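PDB 1TSJ: conserved hypothetical protein from Staphylococcus aureus subsp. aureus, which is of unknown function but is a member of the glyoxalase clan, related to 3-demethylubiquinone-9 3-methyltransferases. Local coordinates for residues Glu31-Ala36 with Ile53-Gly58. Numbering follows the deposited sequence.
Sequences EIITMA and IFTLNG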
loop_
_atom_site.group_PDB
_atom_site.type_symbol
_atom_site.label_atom_id
_atom_site.label_comp_id
_atom_site.label_asym_id
_atom_site.label_seq_id
_atom_site.Cartn_x
_atom_site.Cartn_y
_atom_site.Cartn_z
ATOM N N GLU A 31 -5.015 6.819 14.868
ATOM C CA GLU A 31 -3.726 6.795 15.486
ATOM C C GLU A 31 -2.641 6.439 14.472
ATOM O O GLU A 31 -2.803 5.585 13.654
ATOM C CB GLU A 31 -3.752 5.752 16.536
ATOM C CG GLU A 31 -2.439 5.752 17.280
ATOM C CD GLU A 31 -2.311 4.662 18.347
ATOM O OE1 GLU A 31 -3.163 3.794 18.366
ATOM O OE2 GLU A 31 -1.316 4.675 19.138
ATOM N N ILE A 32 -1.494 7.094 14.540
ATOM C CA ILE A 32 -0.392 6.672 13.759
ATOM C C ILE A 32 0.224 5.397 14.377
ATOM O O ILE A 32 0.758 5.461 15.481
ATOM C CB ILE A 32 0.608 7.771 13.638
ATOM C CG1 ILE A 32 0.140 8.772 12.596
ATOM C CG2 ILE A 32 1.883 7.240 13.094
ATOM C CD1 ILE A 32 0.934 10.134 12.571
ATOM N N ILE A 33 0.121 4.238 13.697
ATOM C CA ILE A 33 0.768 3.139 14.258
ATOM C C ILE A 33 2.249 2.951 13.812
ATOM O O ILE A 33 3.011 2.414 14.519
ATOM C CB ILE A 33 -0.129 1.848 14.304
ATOM C CG1 ILE A 33 0.373 0.802 13.379
ATOM C CG2 ILE A 33 -1.644 2.102 14.031
ATOM C CD1 ILE A 33 1.521 -0.028 13.962
ATOM N N THR A 34 2.722 3.501 12.718
ATOM C CA THR A 34 4.049 3.167 12.164
ATOM C C THR A 34 4.330 4.299 11.210
ATOM O O THR A 34 3.503 4.626 10.332
ATOM C CB THR A 34 3.993 1.814 11.342
ATOM O OG1 THR A 34 4.107 0.619 12.209
ATOM C CG2 THR A 34 5.100 1.685 10.165
HETATM N N MSE A 35 5.468 4.940 11.437
HETATM C CA MSE A 35 6.060 5.759 10.493
HETATM C C MSE A 35 7.515 5.514 10.337
HETATM O O MSE A 35 8.256 5.598 11.326
HETATM C CB MSE A 35 5.935 7.151 10.976
HETATM C CG MSE A 35 4.782 7.793 10.484
HETATM SE SE MSE A 35 5.149 9.564 9.783
HETATM C CE MSE A 35 3.205 9.897 9.122
ATOM N N ALA A 36 7.973 5.345 9.098
ATOM C CA ALA A 36 9.377 5.218 8.823
ATOM C C ALA A 36 9.723 6.198 7.772
ATOM O O ALA A 36 9.058 6.222 6.770
ATOM C CB ALA A 36 9.719 3.862 8.418
ATOM N N ILE A 53 1.594 3.291 8.632
ATOM C CA ILE A 53 0.370 2.607 8.846
ATOM C C ILE A 53 -0.362 3.371 9.939
ATOM O O ILE A 53 0.137 3.527 11.038
ATOM C CB ILE A 53 0.639 1.214 9.321
ATOM C CG1 ILE A 53 1.324 0.435 8.245
ATOM C CG2 ILE A 53 -0.617 0.529 9.700
ATOM C CD1 ILE A 53 1.678 -0.868 8.703
ATOM N N PHE A 54 -1.572 3.789 9.638
ATOM C CA PHE A 54 -2.342 4.546 10.561
ATOM C C PHE A 54 -3.764 4.030 10.584
ATOM O O PHE A 54 -4.204 3.288 9.740
ATOM C CB PHE A 54 -2.160 6.023 10.225
ATOM C CG PHE A 54 -2.578 6.435 8.840
ATOM C CD1 PHE A 54 -1.808 6.251 7.769
ATOM C CD2 PHE A 54 -3.805 7.053 8.614
ATOM C CE1 PHE A 54 -2.333 6.650 6.448
ATOM C CE2 PHE A 54 -4.217 7.437 7.423
ATOM C CZ PHE A 54 -3.519 7.248 6.353
ATOM N N THR A 55 -4.471 4.432 11.583
ATOM C CA THR A 55 -5.896 4.154 11.778
ATOM C C THR A 55 -6.765 5.399 11.559
ATOM O O THR A 55 -6.306 6.496 11.775
ATOM C CB THR A 55 -6.002 3.693 13.217
ATOM O OG1 THR A 55 -5.405 2.391 13.296
ATOM C CG2 THR A 55 -7.294 3.337 13.535
ATOM N N LEU A 56 -8.001 5.221 11.060
ATOM C CA LEU A 56 -9.034 6.245 10.997
ATOM C C LEU A 56 -10.276 5.473 11.322
ATOM O O LEU A 56 -10.656 4.608 10.505
ATOM C CB LEU A 56 -9.253 6.816 9.597
ATOM C CG LEU A 56 -8.077 7.480 8.904
ATOM C CD1 LEU A 56 -8.371 8.199 7.501
ATOM C CD2 LEU A 56 -7.531 8.435 9.753
ATOM N N ASN A 57 -10.923 5.802 12.429
ATOM C CA ASN A 57 -12.060 5.062 12.941
ATOM C C ASN A 57 -11.792 3.644 13.102
ATOM O O ASN A 57 -12.547 2.854 12.773
ATOM C CB ASN A 57 -13.262 5.289 12.043
ATOM C CG ASN A 57 -13.712 6.744 12.136
ATOM O OD1 ASN A 57 -14.526 7.046 13.058
ATOM N ND2 ASN A 57 -13.054 7.678 11.386
ATOM N N GLY A 58 -10.622 3.312 13.542
ATOM C CA GLY A 58 -10.222 1.914 13.716
ATOM C C GLY A 58 -9.933 1.147 12.429
ATOM O O GLY A 58 -9.736 -0.097 12.445
#
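I33 and T34 both face I53 in a classic beta bulge, set in the antiparallel hairpin of strands 31-37 and 49-56 (segment axes at 169°) at the edge of the sheet. At the bulge I53 O receives I33 N at 2.8 Å, with the donor in the carbonyl plane but the N-H bent to 131°; T34 N adds a weak second bond to the same oxygen. The extra residue brings I33 onto the face that bears T34, I53 and T55. From its CB, 3.7 Å from I53 O, the I33 side chain forks. CG2, beside its own backbone N, reaches toward T55, 3.8 Å from its OG1, the two side chains crossing at a slant. CG1 sits close to I53 O and packs on I53 CG2 at 3.8 Å, the two isoleucines lying side by side and pointing the same way. The tip, CD1, turns toward T34 OG1 of its own strand. At the second bulge residue, T34 CB rests against I53 CB at 4.0 Å. I32 and F54, a non-hydrogen-bonded pair, occupy the other face, where I32 also touches V20 and T24 of helix 16-26. F54 meets I32 through its CB; its ring leads away from strand 31-37. E31 O accepts T55 N at 2.9 Å, the donor tilted 23° from the carbonyl plane, and also lies 3.3 Å from F54 CA in a CA-H...O contact.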